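Local structure of Ton_1535 (Thermococcus onnurineus, 3ZPJ) at residues L84-Y89 with L124-Y129; F180-F185 with L206-Y211; R243-L248 with A287-E292. The protein is of unknown function but folds as an alpha-solenoid of stacked helices in which a left-handed helical turn interrupts the regular winding. All coordinates share one frame; numbering follows the deposited sequence.

Contact 1: L84-Y89 with L124-Y129; sequences LAIMEY and LAIAGY
Ala-85 and Ala-127 meet methyl to methyl, with 3.5 Å between Ala-85 CB and Ala-127 CB, where two helices of the alpha-solenoid end beside each other. Each ends in a Schellman motif: Tyr-89 N bonds back to Leu-84 O and Glu-88 N to Ala-85 O in one segment, while Tyr-129 N reaches Leu-124 O and Gly-128 N reaches Ala-125 O in the other. The residues with positive phi are Glu-88 and Gly-128, and a tyrosine follows each as the N-cap of the next helix. The two helix ends thus repeat the same capping pattern, and it is at these ends that the contact forms.

Tyr-129 is the long side chain that crosses. Beyond CB, its CG lies anti to its own carbonyl carbon (chi1 -54°), and this turns the ring toward helix 70-86. The side chain of Leu-124 sits at the ring edge through CD2, in the ring plane, and Ala-127 O lies above one face, displaced toward the rim. Farther out, CE2 and CZ of Tyr-129 each come to 3.9 Å from Ala-85 CB, which approaches the ring obliquely. The tip goes closer still, Tyr-129 OH standing 3.4 Å from Ala-85 CB. The side chain also touches Glu-90 and Met-94 of the intervening helix 90-104.

A serine in place of Tyr-129 would remove the ring and would probably leave a gap beside Ala-85 CB, with Met-94 losing an aromatic neighbour.

Away from the ring, the packing is thinner. Ile-86 and Ile-126 approach loosely, Ile-86 CD1 lying 4.4 Å from Ile-126 CG2. The same methyl comes nearer to main chain than to side chain, with Ile-86 CD1 at 3.8 Å from Ile-126 O.

Contact 2: F180-F185 with L206-Y211; sequences FYKMAF and LAKTVY
Tyr-181 lays the edge of its ring against the methyl of Ala-207, joining helices 174-190 and 194-209, which follow one another in the alpha-solenoid across a short turn. The two segments are well apart at this level, their nearest CA atoms, those of Tyr-181 and Ala-207, being 9.3 Å from each other. This pair makes about half of the contact and two lysines the other half; it shows how a large side chain opposite a small one can fill a wide interhelical gap.

The inner side is buried and the better packed. Tyr-181 CE2 lies 4.2 Å from Ala-207 CB, and the methyl sits near the plane of the ring. With CG anti to the carbonyl carbon (chi1 -76°), the ring leans toward helix 194-209. Density comes from the neighbours: Tyr-181 also touches Lys-203 and Ile-204, and Ala-207 packs on Met-178. The hydroxyl of Tyr-181 is satisfied by hydrogen bonds to Asp-170 OD1 and Arg-219 NH2, so that it links the end of helix 151-170 to helix 216-223.

The outer half is loose and faces solvent. Lys-182 and Lys-208 run toward each other, and their nearest atoms, Lys-182 CE and Lys-208 NZ, are still 4.5 Å apart. Their like-charged ends, Lys-182 NZ and Lys-208 NZ, stand 5.5 Å from each other, a spacing at which some repulsion is likely but solvent can probably moderate it. Lys-208 is extended beyond CB, whereas Lys-182 is bent at its second torsion and again at its last (chi4 50°), which leaves its NZ farther than its CE from Lys-208 NZ. Behind them helix 194-209 finishes with Val-210 N bonded to Leu-206 O at 2.8 Å.

Contact 3: R243-L248 with A287-E292; sequences RLIGEL and ARLLTE
Leu-248 and Leu-289 mark the closest approach of the two backbones, their CA atoms 6.7 Å apart. Both segments are regular helix and run nearly in the same direction, inclined by 23° with their axes 10.5 Å apart at the nearest point. No hydrogen bond crosses between them, and the interface is made by aliphatic side chains, all buried.

Leu-289 is the central one. Its chi1 of -76° sets CG opposite the carbonyl carbon, and CD1 then points at the neighbouring helix, where that methyl lies 4.0 Å from Leu-248 CB. The same CD1 is 4.2 Å from Ile-245 CG2, one turn earlier, and also faces the carbonyl oxygen of Ile-245. Since the leucine touches Glu-249 and Leu-252 as well, it enters a hole formed by Ile-245, Leu-248, Glu-249 and Leu-252 in the manner of knobs-into-holes packing, which is how these two helices of the alpha-solenoid interlock. The helix that lies between them in sequence, 262-271, closes one flank: its Phe-270 touches both Leu-248 and Leu-290. Leu-248 CD2 and Leu-290 CD2 approach loosely, 4.4 Å apart. Leu-290 continues on to Ala-299 and Phe-302 of helix 296-303.

Two polar interactions lie within the helices, away from the apolar contact. Arg-243 NE donates to Glu-247 OE2 over 3.1 Å in a nearly straight salt bridge (170°), one turn along the same helix; the acceptor lies in the guanidinium plane, yet the donor meets the carboxylate from above its plane. On the other segment, Ala-287 O takes two donors from opposite faces of its plane, Thr-291 N and, at 3.0 Å, Thr-291 OG1. Glu-292, by contrast, does cross to helix 240-256, through a salt bridge from its OE1 to Arg-256 NH2.

How the contacts relate
The three contacts follow one another along the solenoid without touching. Contact 3 is buried and made by leucine and isoleucine; contact 1 lies at the surface and rests on alanine methyls and a tyrosine; contact 2 is half buried, pairing a buried tyrosine-alanine contact with two exposed lysines. Contacts 1 and 3 each join helices with one other helix between them in sequence, contact 1 at helix ends and contact 3 within helical turns; they lie on opposite sides of the chain's centre. Contact 2, nearest that centre, joins consecutive helices instead. Helix 240-256, used in contact 3, also receives Leu-206 and Thr-209 from contact 2, while helix 130-146 lies against both contacts 1 and 2.

Contact 1: L84-Y89 with L124-Y129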
ATOM      1  N   LEU A  84      13.647   7.948 -13.179  1.00 43.44           N
ATOM      2  CA  LEU A  84      14.588   7.008 -13.791  1.00 47.05           C
ATOM      3  C   LEU A  84      14.261   5.606 -13.333  1.00 50.62           C
ATOM      4  O   LEU A  84      14.298   4.662 -14.114  1.00 57.03           O
ATOM      5  CB  LEU A  84      16.028   7.321 -13.400  1.00 48.43           C
ATOM      6  CG  LEU A  84      16.621   8.619 -13.927  1.00 50.98           C
ATOM      7  CD1 LEU A  84      17.998   8.824 -13.324  1.00 50.54           C
ATOM      8  CD2 LEU A  84      16.678   8.600 -15.455  1.00 55.34           C
ATOM      9  N   ALA A  85      13.948   5.480 -12.050  1.00 49.90           N
ATOM     10  CA  ALA A  85      13.638   4.186 -11.462  1.00 51.89           C
ATOM     11  C   ALA A  85      12.352   3.600 -12.041  1.00 50.43           C
ATOM     12  O   ALA A  85      12.284   2.402 -12.314  1.00 56.12           O
ATOM     13  CB  ALA A  85      13.552   4.297  -9.955  1.00 50.12           C
ATOM     14  N   ILE A  86      11.340   4.445 -12.214  1.00 47.44           N
ATOM     15  CA  ILE A  86      10.152   4.081 -12.974  1.00 52.42           C
ATOM     16  C   ILE A  86      10.573   3.422 -14.294  1.00 59.65           C
ATOM     17  O   ILE A  86      10.194   2.289 -14.573  1.00 69.14           O
ATOM     18  CB  ILE A  86       9.276   5.323 -13.307  1.00 61.36           C
ATOM     19  CG1 ILE A  86       8.819   6.048 -12.044  1.00 66.22           C
ATOM     20  CG2 ILE A  86       8.068   4.933 -14.119  1.00 55.93           C
ATOM     21  CD1 ILE A  86       7.914   5.260 -11.171  1.00 70.44           C
ATOM     22  N   MET A  87      11.379   4.127 -15.086  1.00 61.78           N
ATOM     23  CA  MET A  87      11.826   3.627 -16.390  1.00 66.02           C
ATOM     24  C   MET A  87      12.958   2.587 -16.344  1.00 65.33           C
ATOM     25  O   MET A  87      13.601   2.323 -17.361  1.00 72.15           O
ATOM     26  CB  MET A  87      12.257   4.787 -17.283  1.00 60.55           C
ATOM     27  CG  MET A  87      11.231   5.893 -17.403  1.00 59.45           C
ATOM     28  SD  MET A  87      11.825   7.120 -18.575  1.00 54.98           S
ATOM     29  CE  MET A  87      13.416   7.504 -17.831  1.00 48.71           C
ATOM     30  N   GLU A  88      13.206   2.020 -15.168  1.00 62.64           N
ATOM     31  CA  GLU A  88      14.150   0.906 -15.010  1.00 69.59           C
ATOM     32  C   GLU A  88      15.615   1.236 -15.287  1.00 66.79           C
ATOM     33  O   GLU A  88      16.404   0.351 -15.619  1.00 69.27           O
ATOM     34  CB  GLU A  88      13.704  -0.308 -15.834  1.00 77.94           C
ATOM     35  CG  GLU A  88      12.308  -0.780 -15.475  1.00 84.91           C
ATOM     36  CD  GLU A  88      11.852  -1.963 -16.297  1.00 96.59           C
ATOM     37  OE1 GLU A  88      12.407  -2.189 -17.400  1.00101.20           O
ATOM     38  OE2 GLU A  88      10.933  -2.668 -15.830  1.00 98.63           O
ATOM     39  N   TYR A  89      15.977   2.506 -15.145  1.00 65.13           N
ATOM     40  CA  TYR A  89      17.383   2.893 -15.153  1.00 69.95           C
ATOM     41  C   TYR A  89      17.875   2.900 -13.709  1.00 64.84           C
ATOM     42  O   TYR A  89      18.049   3.952 -13.088  1.00 61.08           O
ATOM     43  CB  TYR A  89      17.570   4.260 -15.800  1.00 68.49           C
ATOM     44  CG  TYR A  89      17.150   4.302 -17.250  1.00 75.15           C
ATOM     45  CD1 TYR A  89      18.037   3.943 -18.262  1.00 76.34           C
ATOM     46  CD2 TYR A  89      15.870   4.700 -17.613  1.00 77.80           C
ATOM     47  CE1 TYR A  89      17.659   3.980 -19.587  1.00 76.20           C
ATOM     48  CE2 TYR A  89      15.484   4.741 -18.939  1.00 79.06           C
ATOM     49  CZ  TYR A  89      16.382   4.379 -19.920  1.00 81.92           C
ATOM     50  OH  TYR A  89      16.001   4.417 -21.241  1.00 93.03           O
ATOM     51  N   LEU A 124      11.880   7.393  -2.944  1.00 31.36           N
ATOM     52  CA  LEU A 124      12.394   6.035  -2.939  1.00 30.91           C
ATOM     53  C   LEU A 124      11.248   5.017  -2.980  1.00 31.11           C
ATOM     54  O   LEU A 124      11.357   3.970  -3.618  1.00 35.49           O
ATOM     55  CB  LEU A 124      13.260   5.803  -1.706  1.00 26.49           C
ATOM     56  CG  LEU A 124      14.695   6.318  -1.801  1.00 36.71           C
ATOM     57  CD1 LEU A 124      15.305   6.324  -0.412  1.00 25.84           C
ATOM     58  CD2 LEU A 124      15.520   5.437  -2.766  1.00 31.73           C
ATOM     59  N   ALA A 125      10.151   5.326  -2.304  1.00 32.03           N
ATOM     60  CA  ALA A 125       8.996   4.418  -2.297  1.00 32.78           C
ATOM     61  C   ALA A 125       8.288   4.418  -3.637  1.00 33.65           C
ATOM     62  O   ALA A 125       7.967   3.359  -4.159  1.00 43.74           O
ATOM     63  CB  ALA A 125       8.022   4.766  -1.188  1.00 29.54           C
ATOM     64  N   ILE A 126       8.047   5.604  -4.188  1.00 44.26           N
ATOM     65  CA  ILE A 126       7.493   5.745  -5.540  1.00 39.36           C
ATOM     66  C   ILE A 126       8.340   4.969  -6.545  1.00 42.47           C
ATOM     67  O   ILE A 126       7.820   4.363  -7.479  1.00 49.04           O
ATOM     68  CB  ILE A 126       7.449   7.231  -5.988  1.00 47.41           C
ATOM     69  CG1 ILE A 126       6.473   8.040  -5.146  1.00 44.91           C
ATOM     70  CG2 ILE A 126       7.067   7.349  -7.433  1.00 54.54           C
ATOM     71  CD1 ILE A 126       5.266   7.294  -4.723  1.00 46.81           C
ATOM     72  N   ALA A 127       9.651   4.976  -6.332  1.00 43.73           N
ATOM     73  CA  ALA A 127      10.615   4.310  -7.218  1.00 34.21           C
ATOM     74  C   ALA A 127      10.530   2.788  -7.162  1.00 38.84           C
ATOM     75  O   ALA A 127      11.147   2.096  -7.967  1.00 47.17           O
ATOM     76  CB  ALA A 127      12.019   4.746  -6.846  1.00 39.39           C
ATOM     77  N   GLY A 128       9.783   2.263  -6.197  1.00 42.98           N
ATOM     78  CA  GLY A 128       9.726   0.830  -6.005  1.00 39.23           C
ATOM     79  C   GLY A 128      10.846   0.286  -5.133  1.00 36.24           C
ATOM     80  O   GLY A 128      11.253  -0.856  -5.290  1.00 40.10           O
ATOM     81  N   TYR A 129      11.335   1.095  -4.199  1.00 40.95           N
ATOM     82  CA  TYR A 129      12.412   0.675  -3.302  1.00 42.42           C
ATOM     83  C   TYR A 129      11.947   0.814  -1.862  1.00 42.37           C
ATOM     84  O   TYR A 129      12.440   1.659  -1.121  1.00 40.96           O
ATOM     85  CB  TYR A 129      13.658   1.536  -3.508  1.00 36.81           C
ATOM     86  CG  TYR A 129      14.157   1.606  -4.931  1.00 46.00           C
ATOM     87  CD1 TYR A 129      14.042   0.521  -5.779  1.00 47.78           C
ATOM     88  CD2 TYR A 129      14.764   2.759  -5.420  1.00 50.81           C
ATOM     89  CE1 TYR A 129      14.510   0.573  -7.071  1.00 51.19           C
ATOM     90  CE2 TYR A 129      15.237   2.820  -6.711  1.00 56.56           C
ATOM     91  CZ  TYR A 129      15.109   1.720  -7.535  1.00 55.78           C
ATOM     92  OH  TYR A 129      15.578   1.758  -8.829  1.00 51.86           O
TER

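Contact 2: F180-F185 with L206-Y211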
ATOM      1  N   PHE A 180       4.941   1.104   6.517  1.00 27.20           N
ATOM      2  CA  PHE A 180       4.760   2.542   6.368  1.00 28.48           C
ATOM      3  C   PHE A 180       3.548   2.992   7.164  1.00 32.65           C
ATOM      4  O   PHE A 180       3.581   4.003   7.870  1.00 32.22           O
ATOM      5  CB  PHE A 180       4.588   2.903   4.886  1.00 29.91           C
ATOM      6  CG  PHE A 180       5.802   2.595   4.054  1.00 37.37           C
ATOM      7  CD1 PHE A 180       6.028   1.308   3.583  1.00 38.02           C
ATOM      8  CD2 PHE A 180       6.742   3.579   3.782  1.00 36.43           C
ATOM      9  CE1 PHE A 180       7.158   1.007   2.847  1.00 38.29           C
ATOM     10  CE2 PHE A 180       7.876   3.285   3.046  1.00 36.17           C
ATOM     11  CZ  PHE A 180       8.084   1.996   2.567  1.00 30.64           C
ATOM     12  N   TYR A 181       2.471   2.230   7.046  1.00 36.28           N
ATOM     13  CA  TYR A 181       1.258   2.529   7.780  1.00 33.82           C
ATOM     14  C   TYR A 181       1.434   2.441   9.305  1.00 25.94           C
ATOM     15  O   TYR A 181       0.901   3.268  10.047  1.00 36.85           O
ATOM     16  CB  TYR A 181       0.153   1.573   7.366  1.00 31.56           C
ATOM     17  CG  TYR A 181      -0.490   1.832   6.035  1.00 27.81           C
ATOM     18  CD1 TYR A 181      -0.539   3.101   5.472  1.00 25.67           C
ATOM     19  CD2 TYR A 181      -1.094   0.782   5.342  1.00 35.13           C
ATOM     20  CE1 TYR A 181      -1.166   3.309   4.207  1.00 23.77           C
ATOM     21  CE2 TYR A 181      -1.711   0.975   4.120  1.00 21.42           C
ATOM     22  CZ  TYR A 181      -1.750   2.221   3.551  1.00 31.05           C
ATOM     23  OH  TYR A 181      -2.395   2.340   2.334  1.00 34.70           O
ATOM     24  N   LYS A 182       2.174   1.448   9.775  1.00 31.77           N
ATOM     25  CA  LYS A 182       2.389   1.311  11.213  1.00 33.14           C
ATOM     26  C   LYS A 182       3.147   2.517  11.767  1.00 35.12           C
ATOM     27  O   LYS A 182       2.803   3.019  12.837  1.00 33.63           O
ATOM     28  CB  LYS A 182       3.167   0.040  11.543  1.00 31.53           C
ATOM     29  CG  LYS A 182       2.652  -1.212  10.899  1.00 50.92           C
ATOM     30  CD  LYS A 182       1.538  -1.865  11.666  1.00 58.75           C
ATOM     31  CE  LYS A 182       1.421  -3.315  11.233  1.00 62.15           C
ATOM     32  NZ  LYS A 182       2.762  -3.963  11.280  1.00 66.86           N
ATOM     33  N   MET A 183       4.169   2.979  11.037  1.00 35.90           N
ATOM     34  CA  MET A 183       4.979   4.139  11.475  1.00 32.93           C
ATOM     35  C   MET A 183       4.123   5.407  11.485  1.00 22.93           C
ATOM     36  O   MET A 183       4.116   6.159  12.468  1.00 27.33           O
ATOM     37  CB  MET A 183       6.247   4.329  10.620  1.00 29.33           C
ATOM     38  CG  MET A 183       7.380   5.055  11.365  1.00 47.32           C
ATOM     39  SD  MET A 183       8.972   5.287  10.537  1.00 31.33           S
ATOM     40  CE  MET A 183       9.041   3.806   9.611  1.00 31.84           C
ATOM     41  N   ALA A 184       3.330   5.593  10.439  1.00 26.43           N
ATOM     42  CA  ALA A 184       2.455   6.754  10.364  1.00 25.58           C
ATOM     43  C   ALA A 184       1.464   6.760  11.532  1.00 31.60           C
ATOM     44  O   ALA A 184       1.300   7.789  12.211  1.00 34.52           O
ATOM     45  CB  ALA A 184       1.731   6.815   9.012  1.00 20.12           C
ATOM     46  N   PHE A 185       0.837   5.609  11.792  1.00 32.32           N
ATOM     47  CA  PHE A 185      -0.152   5.530  12.864  1.00 35.22           C
ATOM     48  C   PHE A 185       0.502   5.844  14.183  1.00 25.53           C
ATOM     49  O   PHE A 185      -0.043   6.580  15.007  1.00 33.16           O
ATOM     50  CB  PHE A 185      -0.794   4.142  13.001  1.00 35.63           C
ATOM     51  CG  PHE A 185      -1.644   4.010  14.242  1.00 33.67           C
ATOM     52  CD1 PHE A 185      -2.951   4.472  14.251  1.00 39.26           C
ATOM     53  CD2 PHE A 185      -1.123   3.471  15.415  1.00 31.49           C
ATOM     54  CE1 PHE A 185      -3.752   4.370  15.397  1.00 39.64           C
ATOM     55  CE2 PHE A 185      -1.906   3.380  16.569  1.00 35.38           C
ATOM     56  CZ  PHE A 185      -3.225   3.824  16.558  1.00 38.18           C
ATOM     57  N   LEU A 206      -7.749  -2.666   6.359  1.00 42.11           N
ATOM     58  CA  LEU A 206      -7.999  -2.902   4.954  1.00 37.89           C
ATOM     59  C   LEU A 206      -6.802  -3.605   4.320  1.00 37.04           C
ATOM     60  O   LEU A 206      -6.962  -4.640   3.694  1.00 30.77           O
ATOM     61  CB  LEU A 206      -8.333  -1.589   4.240  1.00 31.12           C
ATOM     62  CG  LEU A 206      -8.416  -1.610   2.711  1.00 35.44           C
ATOM     63  CD1 LEU A 206      -9.273  -2.747   2.193  1.00 37.39           C
ATOM     64  CD2 LEU A 206      -8.999  -0.280   2.246  1.00 33.13           C
ATOM     65  N   ALA A 207      -5.599  -3.065   4.495  1.00 25.73           N
ATOM     66  CA  ALA A 207      -4.439  -3.730   3.919  1.00 29.63           C
ATOM     67  C   ALA A 207      -4.310  -5.173   4.431  1.00 34.94           C
ATOM     68  O   ALA A 207      -3.918  -6.063   3.685  1.00 36.46           O
ATOM     69  CB  ALA A 207      -3.151  -2.950   4.195  1.00 24.72           C
ATOM     70  N   LYS A 208      -4.643  -5.391   5.701  1.00 35.56           N
ATOM     71  CA  LYS A 208      -4.555  -6.723   6.298  1.00 36.94           C
ATOM     72  C   LYS A 208      -5.619  -7.662   5.754  1.00 37.33           C
ATOM     73  O   LYS A 208      -5.367  -8.845   5.579  1.00 39.29           O
ATOM     74  CB  LYS A 208      -4.677  -6.660   7.825  1.00 39.77           C
ATOM     75  CG  LYS A 208      -3.361  -6.543   8.550  1.00 46.54           C
ATOM     76  CD  LYS A 208      -3.571  -6.245  10.032  1.00 48.95           C
ATOM     77  CE  LYS A 208      -2.260  -5.827  10.694  1.00 53.05           C
ATOM     78  NZ  LYS A 208      -2.461  -5.326  12.101  1.00 60.26           N
ATOM     79  N   THR A 209      -6.807  -7.127   5.494  1.00 38.38           N
ATOM     80  CA  THR A 209      -7.940  -7.929   5.052  1.00 30.49           C
ATOM     81  C   THR A 209      -7.791  -8.280   3.578  1.00 37.12           C
ATOM     82  O   THR A 209      -7.964  -9.432   3.177  1.00 38.29           O
ATOM     83  CB  THR A 209      -9.260  -7.166   5.212  1.00 26.04           C
ATOM     84  OG1 THR A 209      -9.363  -6.643   6.546  1.00 31.07           O
ATOM     85  CG2 THR A 209     -10.446  -8.091   4.916  1.00 29.15           C
ATOM     86  N   VAL A 210      -7.493  -7.276   2.766  1.00 36.85           N
ATOM     87  CA  VAL A 210      -7.299  -7.485   1.334  1.00 32.19           C
ATOM     88  C   VAL A 210      -5.792  -7.421   1.065  1.00 39.78           C
ATOM     89  O   VAL A 210      -5.241  -6.355   0.761  1.00 42.58           O
ATOM     90  CB  VAL A 210      -8.035  -6.413   0.527  1.00 30.17           C
ATOM     91  CG1 VAL A 210      -8.012  -6.760  -0.944  1.00 34.29           C
ATOM     92  CG2 VAL A 210      -9.472  -6.302   0.994  1.00 36.12           C
ATOM     93  N   TYR A 211      -5.145  -8.576   1.198  1.00 43.16           N
ATOM     94  CA  TYR A 211      -3.700  -8.675   1.293  1.00 41.18           C
ATOM     95  C   TYR A 211      -3.089  -9.200   0.007  1.00 46.91           C
ATOM     96  O   TYR A 211      -2.245  -8.543  -0.594  1.00 50.24           O
ATOM     97  CB  TYR A 211      -3.325  -9.616   2.443  1.00 38.51           C
ATOM     98  CG  TYR A 211      -1.862  -9.572   2.826  1.00 37.56           C
ATOM     99  CD1 TYR A 211      -1.395  -8.613   3.711  1.00 37.00           C
ATOM    100  CD2 TYR A 211      -0.949 -10.505   2.319  1.00 40.88           C
ATOM    101  CE1 TYR A 211      -0.065  -8.570   4.080  1.00 34.12           C
ATOM    102  CE2 TYR A 211       0.398 -10.466   2.684  1.00 32.16           C
ATOM    103  CZ  TYR A 211       0.821  -9.483   3.569  1.00 37.14           C
ATOM    104  OH  TYR A 211       2.133  -9.391   3.953  1.00 44.34           O
TER

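Contact 3: R243-L248 with A287-E292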
ATOM      1  N   ARG A 243      -8.047 -15.341  -7.824  1.00 46.91           N
ATOM      2  CA  ARG A 243      -9.298 -14.622  -8.036  1.00 47.54           C
ATOM      3  C   ARG A 243     -10.353 -14.980  -6.992  1.00 45.39           C
ATOM      4  O   ARG A 243     -11.174 -14.149  -6.603  1.00 48.78           O
ATOM      5  CB  ARG A 243      -9.863 -14.897  -9.426  1.00 45.20           C
ATOM      6  CG  ARG A 243     -11.066 -14.036  -9.715  1.00 47.29           C
ATOM      7  CD  ARG A 243     -11.593 -14.217 -11.104  1.00 50.70           C
ATOM      8  NE  ARG A 243     -13.014 -13.886 -11.140  1.00 60.26           N
ATOM      9  CZ  ARG A 243     -13.796 -14.040 -12.203  1.00 64.64           C
ATOM     10  NH1 ARG A 243     -13.292 -14.510 -13.340  1.00 60.52           N
ATOM     11  NH2 ARG A 243     -15.080 -13.712 -12.127  1.00 66.71           N
ATOM     12  N   LEU A 244     -10.330 -16.230  -6.550  1.00 46.02           N
ATOM     13  CA  LEU A 244     -11.239 -16.679  -5.521  1.00 45.96           C
ATOM     14  C   LEU A 244     -10.885 -16.011  -4.194  1.00 42.29           C
ATOM     15  O   LEU A 244     -11.743 -15.404  -3.549  1.00 45.32           O
ATOM     16  CB  LEU A 244     -11.206 -18.205  -5.407  1.00 42.82           C
ATOM     17  CG  LEU A 244     -12.127 -18.867  -4.380  1.00 55.37           C
ATOM     18  CD1 LEU A 244     -13.471 -18.191  -4.344  1.00 64.73           C
ATOM     19  CD2 LEU A 244     -12.308 -20.350  -4.727  1.00 47.89           C
ATOM     20  N   ILE A 245      -9.626 -16.129  -3.786  1.00 43.30           N
ATOM     21  CA  ILE A 245      -9.194 -15.554  -2.522  1.00 43.31           C
ATOM     22  C   ILE A 245      -9.469 -14.056  -2.532  1.00 37.80           C
ATOM     23  O   ILE A 245      -9.958 -13.502  -1.552  1.00 42.61           O
ATOM     24  CB  ILE A 245      -7.690 -15.804  -2.243  1.00 49.10           C
ATOM     25  CG1 ILE A 245      -7.482 -17.138  -1.533  1.00 49.48           C
ATOM     26  CG2 ILE A 245      -7.115 -14.724  -1.335  1.00 50.66           C
ATOM     27  CD1 ILE A 245      -7.722 -18.322  -2.379  1.00 59.73           C
ATOM     28  N   GLY A 246      -9.186 -13.410  -3.654  1.00 38.34           N
ATOM     29  CA  GLY A 246      -9.295 -11.963  -3.728  1.00 42.09           C
ATOM     30  C   GLY A 246     -10.734 -11.530  -3.555  1.00 43.04           C
ATOM     31  O   GLY A 246     -11.037 -10.579  -2.827  1.00 43.02           O
ATOM     32  N   GLU A 247     -11.636 -12.238  -4.222  1.00 40.60           N
ATOM     33  CA  GLU A 247     -13.051 -11.927  -4.090  1.00 37.03           C
ATOM     34  C   GLU A 247     -13.515 -12.140  -2.649  1.00 35.71           C
ATOM     35  O   GLU A 247     -14.247 -11.318  -2.107  1.00 36.02           O
ATOM     36  CB  GLU A 247     -13.882 -12.697  -5.118  1.00 38.27           C
ATOM     37  CG  GLU A 247     -13.695 -12.174  -6.556  1.00 38.72           C
ATOM     38  CD  GLU A 247     -14.372 -13.027  -7.631  1.00 55.78           C
ATOM     39  OE1 GLU A 247     -14.773 -14.178  -7.350  1.00 60.56           O
ATOM     40  OE2 GLU A 247     -14.504 -12.544  -8.774  1.00 62.48           O
ATOM     41  N   LEU A 248     -13.040 -13.207  -2.008  1.00 36.79           N
ATOM     42  CA  LEU A 248     -13.377 -13.468  -0.610  1.00 35.75           C
ATOM     43  C   LEU A 248     -12.844 -12.404   0.347  1.00 44.60           C
ATOM     44  O   LEU A 248     -13.548 -11.985   1.270  1.00 39.76           O
ATOM     45  CB  LEU A 248     -12.902 -14.856  -0.182  1.00 36.60           C
ATOM     46  CG  LEU A 248     -13.633 -15.982  -0.917  1.00 42.31           C
ATOM     47  CD1 LEU A 248     -13.150 -17.365  -0.499  1.00 47.09           C
ATOM     48  CD2 LEU A 248     -15.110 -15.858  -0.659  1.00 43.08           C
ATOM     49  N   ALA A 287     -10.445 -21.618   4.064  1.00 41.44           N
ATOM     50  CA  ALA A 287     -11.148 -22.049   5.272  1.00 45.41           C
ATOM     51  C   ALA A 287     -11.186 -20.943   6.323  1.00 40.98           C
ATOM     52  O   ALA A 287     -12.197 -20.715   6.986  1.00 41.11           O
ATOM     53  CB  ALA A 287     -10.518 -23.323   5.845  1.00 43.47           C
ATOM     54  N   ARG A 288     -10.079 -20.234   6.469  1.00 47.62           N
ATOM     55  CA  ARG A 288     -10.034 -19.148   7.425  1.00 37.32           C
ATOM     56  C   ARG A 288     -10.941 -18.015   6.945  1.00 48.16           C
ATOM     57  O   ARG A 288     -11.722 -17.461   7.730  1.00 46.99           O
ATOM     58  CB  ARG A 288      -8.593 -18.677   7.604  1.00 39.41           C
ATOM     59  CG  ARG A 288      -8.405 -17.437   8.456  1.00 43.30           C
ATOM     60  CD  ARG A 288      -7.100 -16.760   8.056  1.00 63.04           C
ATOM     61  NE  ARG A 288      -6.038 -17.759   7.895  1.00 87.64           N
ATOM     62  CZ  ARG A 288      -5.041 -17.688   7.011  1.00 91.71           C
ATOM     63  NH1 ARG A 288      -4.948 -16.651   6.184  1.00 92.51           N
ATOM     64  NH2 ARG A 288      -4.135 -18.663   6.954  1.00 86.35           N
ATOM     65  N   LEU A 289     -10.851 -17.685   5.655  1.00 44.12           N
ATOM     66  CA  LEU A 289     -11.656 -16.593   5.099  1.00 40.73           C
ATOM     67  C   LEU A 289     -13.139 -16.856   5.286  1.00 41.15           C
ATOM     68  O   LEU A 289     -13.865 -15.990   5.758  1.00 42.61           O
ATOM     69  CB  LEU A 289     -11.337 -16.347   3.622  1.00 35.60           C
ATOM     70  CG  LEU A 289     -10.021 -15.595   3.396  1.00 40.58           C
ATOM     71  CD1 LEU A 289      -9.581 -15.650   1.945  1.00 34.38           C
ATOM     72  CD2 LEU A 289     -10.182 -14.167   3.834  1.00 37.22           C
ATOM     73  N   LEU A 290     -13.575 -18.066   4.941  1.00 40.90           N
ATOM     74  CA  LEU A 290     -14.978 -18.418   5.059  1.00 44.30           C
ATOM     75  C   LEU A 290     -15.464 -18.419   6.513  1.00 53.74           C
ATOM     76  O   LEU A 290     -16.624 -18.087   6.796  1.00 56.01           O
ATOM     77  CB  LEU A 290     -15.233 -19.766   4.398  1.00 54.67           C
ATOM     78  CG  LEU A 290     -15.088 -19.714   2.879  1.00 58.66           C
ATOM     79  CD1 LEU A 290     -15.039 -21.109   2.301  1.00 60.32           C
ATOM     80  CD2 LEU A 290     -16.231 -18.911   2.274  1.00 54.06           C
ATOM     81  N   THR A 291     -14.583 -18.786   7.437  1.00 45.11           N
ATOM     82  CA  THR A 291     -14.942 -18.720   8.842  1.00 44.88           C
ATOM     83  C   THR A 291     -15.167 -17.274   9.291  1.00 49.11           C
ATOM     84  O   THR A 291     -16.227 -16.953   9.824  1.00 52.24           O
ATOM     85  CB  THR A 291     -13.909 -19.409   9.730  1.00 48.01           C
ATOM     86  OG1 THR A 291     -13.905 -20.807   9.431  1.00 52.72           O
ATOM     87  CG2 THR A 291     -14.268 -19.225  11.197  1.00 46.66           C
ATOM     88  N   GLU A 292     -14.192 -16.398   9.052  1.00 48.16           N
ATOM     89  CA  GLU A 292     -14.335 -14.990   9.433  1.00 46.52           C
ATOM     90  C   GLU A 292     -15.524 -14.341   8.731  1.00 46.24           C
ATOM     91  O   GLU A 292     -16.127 -13.399   9.235  1.00 46.02           O
ATOM     92  CB  GLU A 292     -13.040 -14.202   9.161  1.00 37.69           C
ATOM     93  CG  GLU A 292     -11.831 -14.805   9.866  1.00 48.63           C
ATOM     94  CD  GLU A 292     -10.524 -14.047   9.629  1.00 63.94           C
ATOM     95  OE1 GLU A 292     -10.557 -12.901   9.122  1.00 68.83           O
ATOM     96  OE2 GLU A 292      -9.452 -14.609   9.956  1.00 67.10           O
TER